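PDB 4RU1: monosaccharide ABC transporter substrate-binding protein, CUT2 family from Acidothermus cellulolyticus, which binds myo-inositol and is probably the carbohydrate-binding component of a bacterial ABC-type sugar importer. Local coordinates for residues A24-H28 / A106-G110; D61-E65 / V82-D86; R187-A191 / Q216-A221. One frame throughout, in Å; residues are numbered along the deposited sequence.

Contact 1. Residues A24-H28 / A106-G110; sequences AMITH and AFNAG. With INS (1,2,3,4,5,6-hexahydroxy-cyclohexane), chain M.
Two parallel strands that are not neighbours in their sheet meet here through side chains and a shared ligand. Strand 79-82 runs between them; CA distances are Ile-26 to Ala-106 9.6 Å, Thr-27 to Asn-108 8.9 Å, His-28 to Ala-109 9.2 Å. Phe-107 (chi1 p) lays its ring across the gap, with Phe-107 CZ 3.8 Å from Met-25 CG and 4.0 Å from Thr-27 CG2. Met-25 (t, t, m) puts its SD 4.9 Å from the Phe-107 ring centroid, an oblique Met-aromatic contact. Past the strand ends, Asn-108 (72/-51) centres a classic gamma turn closed by Ala-109 N to Phe-107 O at 2.7 Å. His-28 (p) and Asn-108 (t) converge on myo-inositol. His-28 NE2 donates to INS O5 at 3.0 Å, INS O5 donates to Asn-108 OD1 at 2.7 Å, and Asn-108 ND2 donates to INS O6 at 2.9 Å. Thr-83 bonds His-28 ND1, and Glu-256 bonds Asn-108 ND2. Adjacent ring hydroxyls are thus read by both C-terminal strand ends, with O5 both accepting and donating.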
ATOM      1  N   ALA A  24     -15.833  11.209   1.289  1.00 15.66           N
ATOM      2  CA  ALA A  24     -14.516  11.515   1.905  1.00 14.73           C
ATOM      3  C   ALA A  24     -13.606  10.352   1.791  1.00 13.58           C
ATOM      4  O   ALA A  24     -13.981   9.242   2.298  1.00 17.98           O
ATOM      5  CB  ALA A  24     -14.647  11.859   3.381  1.00 15.03           C
ATOM      6  N   MET A  25     -12.458  10.549   1.159  1.00 15.57           N
ATOM      7  CA  MET A  25     -11.368   9.502   1.154  1.00 12.28           C
ATOM      8  C   MET A  25     -10.260   9.999   2.062  1.00 13.71           C
ATOM      9  O   MET A  25      -9.699  11.115   1.836  1.00 15.35           O
ATOM     10  CB  MET A  25     -10.816   9.241  -0.230  1.00 11.96           C
ATOM     11  CG  MET A  25      -9.662   8.305  -0.320  1.00 16.57           C
ATOM     12  SD  MET A  25      -9.197   7.759  -2.066  1.00  8.56           S
ATOM     13  CE  MET A  25     -10.479   6.503  -2.257  1.00 15.44           C
ATOM     14  N   ILE A  26      -9.981   9.228   3.128  1.00 15.46           N
ATOM     15  CA  ILE A  26      -9.103   9.614   4.217  1.00 14.35           C
ATOM     16  C   ILE A  26      -7.999   8.600   4.328  1.00 15.11           C
ATOM     17  O   ILE A  26      -8.234   7.386   4.481  1.00 14.02           O
ATOM     18  CB  ILE A  26      -9.913   9.655   5.481  1.00 14.45           C
ATOM     19  CG1 ILE A  26     -11.007  10.725   5.345  1.00 15.33           C
ATOM     20  CG2 ILE A  26      -9.034  10.048   6.646  1.00 16.86           C
ATOM     21  CD1 ILE A  26     -12.071  10.660   6.444  1.00 15.98           C
ATOM     22  N   THR A  27      -6.765   9.066   4.191  1.00 13.63           N
ATOM     23  CA  THR A  27      -5.640   8.169   4.199  1.00 12.39           C
ATOM     24  C   THR A  27      -4.515   8.654   5.151  1.00 14.99           C
ATOM     25  O   THR A  27      -4.590   9.654   5.847  1.00 14.11           O
ATOM     26  CB  THR A  27      -5.082   8.003   2.793  1.00 13.78           C
ATOM     27  OG1 THR A  27      -4.179   9.086   2.576  1.00 16.17           O
ATOM     28  CG2 THR A  27      -6.147   7.951   1.750  1.00 15.83           C
ATOM     29  N   HIS A  28      -3.502   7.806   5.246  1.00 14.87           N
ATOM     30  CA  HIS A  28      -2.287   8.030   6.036  1.00 13.27           C
ATOM     31  C   HIS A  28      -1.088   8.483   5.220  1.00 15.73           C
ATOM     32  O   HIS A  28       0.008   8.442   5.739  1.00 16.13           O
ATOM     33  CB  HIS A  28      -1.959   6.742   6.772  1.00 16.76           C
ATOM     34  CG  HIS A  28      -1.693   5.571   5.855  1.00 15.89           C
ATOM     35  ND1 HIS A  28      -2.719   4.741   5.422  1.00 15.59           N
ATOM     36  CD2 HIS A  28      -0.563   5.077   5.323  1.00 15.76           C
ATOM     37  CE1 HIS A  28      -2.220   3.794   4.672  1.00 11.51           C
ATOM     38  NE2 HIS A  28      -0.919   3.982   4.574  1.00 13.75           N
ATOM     39  N   ALA A 106     -13.249   0.384   3.969  1.00 13.40           N
ATOM     40  CA  ALA A 106     -11.820   0.453   4.330  1.00 12.32           C
ATOM     41  C   ALA A 106     -10.990  -0.021   3.156  1.00 11.55           C
ATOM     42  O   ALA A 106     -11.484  -0.766   2.300  1.00 13.24           O
ATOM     43  CB  ALA A 106     -11.502  -0.264   5.605  1.00 15.37           C
ATOM     44  N   PHE A 107      -9.780   0.470   3.025  1.00 13.09           N
ATOM     45  CA  PHE A 107      -8.978   0.059   1.925  1.00 12.58           C
ATOM     46  C   PHE A 107      -7.501   0.259   2.282  1.00 12.52           C
ATOM     47  O   PHE A 107      -7.149   0.983   3.239  1.00 11.87           O
ATOM     48  CB  PHE A 107      -9.363   0.767   0.596  1.00 13.37           C
ATOM     49  CG  PHE A 107      -8.960   2.213   0.541  1.00 10.54           C
ATOM     50  CD1 PHE A 107      -9.667   3.192   1.209  1.00 14.55           C
ATOM     51  CD2 PHE A 107      -7.915   2.586  -0.282  1.00 10.66           C
ATOM     52  CE1 PHE A 107      -9.277   4.540   1.166  1.00 11.00           C
ATOM     53  CE2 PHE A 107      -7.503   3.916  -0.306  1.00 11.69           C
ATOM     54  CZ  PHE A 107      -8.206   4.872   0.361  1.00 15.61           C
ATOM     55  N   ASN A 108      -6.638  -0.467   1.570  1.00 11.70           N
ATOM     56  CA  ASN A 108      -5.196  -0.349   1.562  1.00 12.06           C
ATOM     57  C   ASN A 108      -4.501  -0.860   2.864  1.00 16.11           C
ATOM     58  O   ASN A 108      -3.558  -1.653   2.762  1.00 12.82           O
ATOM     59  CB  ASN A 108      -4.705   1.034   1.302  1.00 14.95           C
ATOM     60  CG  ASN A 108      -3.208   1.087   1.243  1.00 12.39           C
ATOM     61  OD1 ASN A 108      -2.572   1.496   2.219  1.00 11.70           O
ATOM     62  ND2 ASN A 108      -2.615   0.663   0.166  1.00 12.03           N
ATOM     63  N   ALA A 109      -4.949  -0.409   4.037  1.00 14.89           N
ATOM     64  CA  ALA A 109      -4.399  -0.856   5.294  1.00 10.55           C
ATOM     65  C   ALA A 109      -5.490  -1.213   6.239  1.00 13.10           C
ATOM     66  O   ALA A 109      -6.440  -0.476   6.354  1.00 13.19           O
ATOM     67  CB  ALA A 109      -3.527   0.186   5.899  1.00 13.22           C
ATOM     68  N   GLY A 110      -5.269  -2.271   7.024  1.00 13.48           N
ATOM     69  CA  GLY A 110      -6.179  -2.739   8.077  1.00 15.10           C
ATOM     70  C   GLY A 110      -7.029  -3.947   7.715  1.00 16.88           C
ATOM     71  O   GLY A 110      -8.137  -4.043   8.185  1.00 15.07           O
TER
HETATM   72  C1  INS M 401       2.342   0.896  -0.085  1.00 11.78           C
HETATM   73  C2  INS M 401       3.501   1.846   0.175  1.00 20.58           C
HETATM   74  C3  INS M 401       2.956   3.155   0.746  1.00 15.87           C
HETATM   75  C4  INS M 401       2.036   2.955   1.929  1.00 13.86           C
HETATM   76  C5  INS M 401       0.883   2.063   1.596  1.00 10.17           C
HETATM   77  C6  INS M 401       1.313   0.736   1.033  1.00 14.39           C
HETATM   78  O1  INS M 401       2.775  -0.387  -0.564  1.00 13.76           O
HETATM   79  O2  INS M 401       4.285   1.229   1.210  1.00 20.99           O
HETATM   80  O3  INS M 401       4.113   3.914   1.150  1.00 19.61           O
HETATM   81  O4  INS M 401       1.549   4.228   2.423  1.00 17.88           O
HETATM   82  O5  INS M 401       0.066   1.762   2.750  1.00 13.46           O
HETATM   83  O6  INS M 401       0.167  -0.054   0.601  1.00 14.59           O

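Contact 2. Residues D61-E65 / V82-D86; sequences DSTKE and VTIPD
Ser-62 OG donates to Asp-86 OD2 at 2.7 Å, with Ser-62 in rotamer p and Asp-86 in t. The CA atoms of Ser-62 and Asp-86 are 6.5 Å apart. Glu-65, extended (t, t), reaches Thr-83: its OE2 lies 3.1 Å from Thr-83 OG1, a hydrogen bond that is not settled, because the Thr-83 hydroxyl also pairs with His-28. The CA atoms of Glu-65 and Thr-83 are 9.1 Å apart. Asp-61 (t) is the N-cap of helix 62-74. Asp-61 OD1 accepts from Thr-63 N at 2.9 Å and weakly from Lys-64 N at 3.3 Å. Asp-86 holds the N-cap position of the next helix, so the polar pair joins two helix starts. Glu-65 OE1 lies 3.9 Å from Pro-85 CD, and Glu-65 OE2 lies 3.8 Å from Val-82 CG2. Such turns after parallel strands belong to the beta-alpha-beta architecture of this fold. Segment 82-86 leads from strand 79-82 into helix 87-99, whose Leu-90 touches Glu-65 and Pro-85; Ile-26 of strand 21-27 also meets Glu-65.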
ATOM      1  N   ASP A  61       0.121  11.140  10.785  1.00 16.61           N
ATOM      2  CA  ASP A  61      -0.138  11.021  12.242  1.00 18.47           C
ATOM      3  C   ASP A  61      -1.557  10.444  12.432  1.00 18.66           C
ATOM      4  O   ASP A  61      -2.563  11.044  12.051  1.00 16.14           O
ATOM      5  CB  ASP A  61       0.019  12.437  12.875  1.00 17.76           C
ATOM      6  CG  ASP A  61      -0.307  12.521  14.338  1.00 28.09           C
ATOM      7  OD1 ASP A  61      -1.036  11.712  14.911  1.00 25.78           O
ATOM      8  OD2 ASP A  61       0.130  13.527  14.923  1.00 28.33           O
ATOM      9  N   SER A  62      -1.612   9.196  12.890  1.00 16.66           N
ATOM     10  CA  SER A  62      -2.895   8.558  13.038  1.00 15.16           C
ATOM     11  C   SER A  62      -3.872   9.292  13.962  1.00 15.00           C
ATOM     12  O   SER A  62      -5.069   9.107  13.874  1.00 15.80           O
ATOM     13  CB  SER A  62      -2.694   7.110  13.412  1.00 21.33           C
ATOM     14  OG  SER A  62      -1.935   7.037  14.588  1.00 20.47           O
ATOM     15  N   THR A  63      -3.374  10.065  14.948  1.00 17.78           N
ATOM     16  CA  THR A  63      -4.294  10.848  15.813  1.00 16.74           C
ATOM     17  C   THR A  63      -4.951  11.904  14.929  1.00 14.50           C
ATOM     18  O   THR A  63      -6.137  12.184  15.084  1.00 18.37           O
ATOM     19  CB  THR A  63      -3.491  11.531  16.971  1.00 21.92           C
ATOM     20  OG1 THR A  63      -2.753  10.494  17.605  1.00 27.03           O
ATOM     21  CG2 THR A  63      -4.376  12.205  17.959  1.00 39.94           C
ATOM     22  N   LYS A  64      -4.150  12.467  14.013  1.00 17.33           N
ATOM     23  CA  LYS A  64      -4.660  13.498  13.081  1.00 14.44           C
ATOM     24  C   LYS A  64      -5.605  12.829  11.997  1.00 15.59           C
ATOM     25  O   LYS A  64      -6.582  13.396  11.543  1.00 16.32           O
ATOM     26  CB  LYS A  64      -3.567  14.300  12.484  1.00 17.72           C
ATOM     27  CG  LYS A  64      -2.927  15.237  13.511  1.00 16.77           C
ATOM     28  CD  LYS A  64      -2.058  16.263  12.875  1.00 20.65           C
ATOM     29  CE  LYS A  64      -1.809  17.347  13.940  1.00 17.43           C
ATOM     30  NZ  LYS A  64      -1.152  18.451  13.239  1.00 18.13           N
ATOM     31  N   GLU A  65      -5.269  11.636  11.538  1.00 15.33           N
ATOM     32  CA  GLU A  65      -6.200  10.930  10.639  1.00 15.29           C
ATOM     33  C   GLU A  65      -7.551  10.638  11.312  1.00 18.07           C
ATOM     34  O   GLU A  65      -8.563  10.712  10.682  1.00 15.46           O
ATOM     35  CB  GLU A  65      -5.567   9.639  10.107  1.00 16.62           C
ATOM     36  CG  GLU A  65      -6.418   8.981   8.989  1.00 15.70           C
ATOM     37  CD  GLU A  65      -5.899   7.667   8.483  1.00 19.86           C
ATOM     38  OE1 GLU A  65      -4.847   7.142   8.901  1.00 16.52           O
ATOM     39  OE2 GLU A  65      -6.685   7.078   7.658  1.00 17.27           O
ATOM     40  N   VAL A  82     -11.673   4.843   4.021  1.00 12.38           N
ATOM     41  CA  VAL A  82     -10.627   5.123   4.989  1.00 12.68           C
ATOM     42  C   VAL A  82      -9.567   4.029   5.050  1.00 12.60           C
ATOM     43  O   VAL A  82      -9.837   2.856   4.838  1.00 13.64           O
ATOM     44  CB  VAL A  82     -11.246   5.270   6.378  1.00 13.99           C
ATOM     45  CG1 VAL A  82     -11.873   3.988   6.904  1.00 21.61           C
ATOM     46  CG2 VAL A  82     -10.262   5.867   7.338  1.00 15.73           C
ATOM     47  N   THR A  83      -8.322   4.427   5.310  1.00 12.08           N
ATOM     48  CA  THR A  83      -7.198   3.473   5.552  1.00 11.96           C
ATOM     49  C   THR A  83      -6.982   3.258   7.062  1.00 15.82           C
ATOM     50  O   THR A  83      -7.244   4.174   7.858  1.00 14.19           O
ATOM     51  CB  THR A  83      -5.895   3.960   4.904  1.00 13.10           C
ATOM     52  OG1 THR A  83      -5.452   5.126   5.625  1.00 13.61           O
ATOM     53  CG2 THR A  83      -6.136   4.323   3.485  1.00 13.07           C
ATOM     54  N   ILE A  84      -6.558   2.079   7.488  1.00 12.05           N
ATOM     55  CA  ILE A  84      -6.444   1.773   8.906  1.00 11.18           C
ATOM     56  C   ILE A  84      -5.040   1.188   9.187  1.00 14.15           C
ATOM     57  O   ILE A  84      -4.887   0.072   9.642  1.00 15.94           O
ATOM     58  CB  ILE A  84      -7.516   0.789   9.406  1.00 15.11           C
ATOM     59  CG1 ILE A  84      -8.871   1.063   8.783  1.00 15.66           C
ATOM     60  CG2 ILE A  84      -7.591   0.830  10.928  1.00 16.65           C
ATOM     61  CD1 ILE A  84      -9.923   0.055   9.082  1.00 15.64           C
ATOM     62  N   PRO A  85      -3.992   2.032   9.082  1.00 12.57           N
ATOM     63  CA  PRO A  85      -2.662   1.572   9.397  1.00 14.33           C
ATOM     64  C   PRO A  85      -2.424   1.367  10.890  1.00 15.13           C
ATOM     65  O   PRO A  85      -1.527   0.690  11.315  1.00 14.51           O
ATOM     66  CB  PRO A  85      -1.758   2.680   8.830  1.00 15.42           C
ATOM     67  CG  PRO A  85      -2.615   3.927   8.939  1.00 16.90           C
ATOM     68  CD  PRO A  85      -3.975   3.382   8.493  1.00 12.94           C
ATOM     69  N   ASP A  86      -3.142   2.118  11.725  1.00 17.48           N
ATOM     70  CA  ASP A  86      -2.949   2.079  13.195  1.00 19.55           C
ATOM     71  C   ASP A  86      -4.321   1.862  13.812  1.00 19.01           C
ATOM     72  O   ASP A  86      -5.010   2.821  14.188  1.00 19.19           O
ATOM     73  CB  ASP A  86      -2.376   3.444  13.600  1.00 20.13           C
ATOM     74  CG  ASP A  86      -1.981   3.549  15.060  1.00 22.90           C
ATOM     75  OD1 ASP A  86      -2.352   2.678  15.895  1.00 33.83           O
ATOM     76  OD2 ASP A  86      -1.293   4.556  15.335  1.00 23.89           O
TER

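Contact 3. Residues R187-A191 / Q216-A221; sequences RTTIA and QAVKDA
This is a helix-helix contact on the outer layer of the second alpha/beta domain of a periplasmic-binding-protein fold. Helices 183-196 and 208-220 are successive helices, linked through strand 202-205. Their local axes approach to 8.2 Å and cross at -53°. Alanines allow the close fit: the CA atoms of Ala-191 and Ala-217 are 4.5 Å apart. Ala-217 CB is 3.5 Å from Arg-187 O, 3.6 Å from Ile-190 CG2 and 4.1 Å from Ala-191 CB, so it packs directly on the backbone of the other helix. One turn on, Ala-221 CB lies 3.5 Å from Ala-191 O and 4.3 Å from Ala-191 CB. Ala-221 also touches Leu-194. A salt bridge borders this small-residue interface. Arg-187 is extended (t, t, t), with Gln-216 CB over one face of its guanidinium, 3.5 Å from CZ. Asp-220 (m) meets the guanidinium edge. Arg-187 NE donates to Asp-220 OD2 at 2.9 Å, and Arg-187 NH2 donates to Asp-220 OD1 at 3.1 Å and weakly to OD2 at 3.2 Å.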
ATOM      1  N   ARG A 187      18.689   6.540   1.603  1.00 13.92           N
ATOM      2  CA  ARG A 187      19.784   6.083   0.791  1.00 12.23           C
ATOM      3  C   ARG A 187      21.105   5.757   1.565  1.00 14.13           C
ATOM      4  O   ARG A 187      21.673   4.672   1.407  1.00 14.71           O
ATOM      5  CB  ARG A 187      20.105   7.077  -0.304  1.00 16.48           C
ATOM      6  CG  ARG A 187      21.056   6.581  -1.333  1.00 16.69           C
ATOM      7  CD  ARG A 187      21.258   7.612  -2.454  1.00 16.10           C
ATOM      8  NE  ARG A 187      22.429   7.374  -3.269  1.00 14.31           N
ATOM      9  CZ  ARG A 187      22.613   7.822  -4.522  1.00 16.16           C
ATOM     10  NH1 ARG A 187      21.679   8.521  -5.195  1.00 15.07           N
ATOM     11  NH2 ARG A 187      23.783   7.595  -5.094  1.00 18.26           N
ATOM     12  N   THR A 188      21.530   6.692   2.394  1.00 14.48           N
ATOM     13  CA  THR A 188      22.747   6.462   3.164  1.00 14.95           C
ATOM     14  C   THR A 188      22.588   5.379   4.225  1.00 15.12           C
ATOM     15  O   THR A 188      23.523   4.629   4.428  1.00 15.04           O
ATOM     16  CB  THR A 188      23.238   7.768   3.780  1.00 16.49           C
ATOM     17  OG1 THR A 188      22.218   8.328   4.589  1.00 18.62           O
ATOM     18  CG2 THR A 188      23.685   8.783   2.676  1.00 16.97           C
ATOM     19  N   THR A 189      21.396   5.241   4.773  1.00 15.90           N
ATOM     20  CA  THR A 189      21.151   4.273   5.832  1.00 14.67           C
ATOM     21  C   THR A 189      21.190   2.916   5.178  1.00 16.13           C
ATOM     22  O   THR A 189      21.668   1.961   5.773  1.00 17.78           O
ATOM     23  CB  THR A 189      19.827   4.581   6.514  1.00 14.71           C
ATOM     24  OG1 THR A 189      19.927   5.839   7.208  1.00 20.15           O
ATOM     25  CG2 THR A 189      19.382   3.550   7.536  1.00 18.38           C
ATOM     26  N   ILE A 190      20.519   2.743   4.045  1.00 12.88           N
ATOM     27  CA  ILE A 190      20.589   1.430   3.397  1.00 13.92           C
ATOM     28  C   ILE A 190      22.014   1.104   2.993  1.00 16.01           C
ATOM     29  O   ILE A 190      22.438  -0.037   3.110  1.00 15.02           O
ATOM     30  CB  ILE A 190      19.639   1.315   2.171  1.00 12.38           C
ATOM     31  CG1 ILE A 190      18.197   1.452   2.636  1.00 13.04           C
ATOM     32  CG2 ILE A 190      19.799  -0.000   1.391  1.00 15.12           C
ATOM     33  CD1 ILE A 190      17.167   1.648   1.501  1.00 13.48           C
ATOM     34  N   ALA A 191      22.737   2.048   2.392  1.00 13.84           N
ATOM     35  CA  ALA A 191      24.112   1.717   1.969  1.00 13.10           C
ATOM     36  C   ALA A 191      25.005   1.295   3.130  1.00 14.30           C
ATOM     37  O   ALA A 191      25.788   0.368   2.979  1.00 17.04           O
ATOM     38  CB  ALA A 191      24.736   2.956   1.352  1.00 16.83           C
ATOM     39  N   GLN A 216      20.233   2.550  -5.732  1.00 12.96           N
ATOM     40  CA  GLN A 216      21.345   3.449  -5.678  1.00 13.87           C
ATOM     41  C   GLN A 216      22.289   3.147  -4.504  1.00 17.55           C
ATOM     42  O   GLN A 216      23.556   3.128  -4.658  1.00 16.18           O
ATOM     43  CB  GLN A 216      20.902   4.894  -5.566  1.00 18.22           C
ATOM     44  CG  GLN A 216      20.238   5.464  -6.803  1.00 19.47           C
ATOM     45  CD  GLN A 216      21.046   5.142  -8.071  1.00 33.40           C
ATOM     46  OE1 GLN A 216      20.587   4.433  -8.959  1.00 33.27           O
ATOM     47  NE2 GLN A 216      22.261   5.661  -8.139  1.00 34.69           N
ATOM     48  N   ALA A 217      21.693   2.789  -3.358  1.00 14.64           N
ATOM     49  CA  ALA A 217      22.441   2.350  -2.146  1.00 12.57           C
ATOM     50  C   ALA A 217      23.284   1.124  -2.357  1.00 15.37           C
ATOM     51  O   ALA A 217      24.426   1.094  -1.904  1.00 16.26           O
ATOM     52  CB  ALA A 217      21.471   2.101  -1.017  1.00 13.56           C
ATOM     53  N   VAL A 218      22.774   0.164  -3.091  1.00 14.35           N
ATOM     54  CA  VAL A 218      23.562  -0.989  -3.370  1.00 17.62           C
ATOM     55  C   VAL A 218      24.818  -0.594  -4.148  1.00 21.23           C
ATOM     56  O   VAL A 218      25.909  -1.120  -3.863  1.00 19.33           O
ATOM     57  CB  VAL A 218      22.705  -2.037  -4.140  1.00 18.44           C
ATOM     58  CG1 VAL A 218      23.591  -2.949  -4.954  1.00 23.47           C
ATOM     59  CG2 VAL A 218      21.756  -2.762  -3.227  1.00 24.31           C
ATOM     60  N   LYS A 219      24.699   0.276  -5.164  1.00 17.17           N
ATOM     61  CA  LYS A 219      25.901   0.745  -5.946  1.00 18.57           C
ATOM     62  C   LYS A 219      26.858   1.516  -5.043  1.00 23.29           C
ATOM     63  O   LYS A 219      28.075   1.310  -5.045  1.00 21.97           O
ATOM     64  CB  LYS A 219      25.415   1.589  -7.114  1.00 20.17           C
ATOM     65  CG  LYS A 219      25.324   0.826  -8.421  1.00 33.20           C
ATOM     66  CD  LYS A 219      24.391   1.466  -9.453  1.00 35.88           C
ATOM     67  CE  LYS A 219      24.757   2.896  -9.773  1.00 56.66           C
ATOM     68  NZ  LYS A 219      23.530   3.563 -10.271  1.00 67.38           N
ATOM     69  N   ASP A 220      26.294   2.412  -4.234  1.00 19.38           N
ATOM     70  CA  ASP A 220      27.109   3.228  -3.354  1.00 16.98           C
ATOM     71  C   ASP A 220      27.982   2.344  -2.405  1.00 21.18           C
ATOM     72  O   ASP A 220      29.142   2.653  -2.102  1.00 25.38           O
ATOM     73  CB  ASP A 220      26.224   4.054  -2.499  1.00 18.13           C
ATOM     74  CG  ASP A 220      25.667   5.308  -3.192  1.00 32.74           C
ATOM     75  OD1 ASP A 220      26.091   5.675  -4.311  1.00 25.76           O
ATOM     76  OD2 ASP A 220      24.746   5.861  -2.578  1.00 35.22           O
ATOM     77  N   ALA A 221      27.356   1.300  -1.844  1.00 16.40           N
ATOM     78  CA  ALA A 221      27.957   0.391  -0.907  1.00 16.34           C
ATOM     79  C   ALA A 221      28.925  -0.622  -1.570  1.00 17.66           C
ATOM     80  O   ALA A 221      29.587  -1.358  -0.845  1.00 22.86           O
ATOM     81  CB  ALA A 221      26.865  -0.386  -0.215  1.00 18.52           C
TER

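Contacts 1 and 2 lie in one domain, centres about 8 Å apart: contact 1 joins two strands of its parallel sheet, contact 2 the helix and loop beside it. Both segments of contact 2 fall between those of contact 1 in sequence. The two touch at His-28 ND1 to Thr-83 OG1 and Ala-109 O to Ile-84 N, both 2.8 Å. A polar chain thus runs from the ligand back to the loop after strand 79-82. Contact 3 follows both in sequence and joins peripheral helices of the other domain, its centre about 32 Å and 31 Å from those of contacts 1 and 2. Myo-inositol sits in the cleft, bonded also by residues such as Asp-231 and Arg-161.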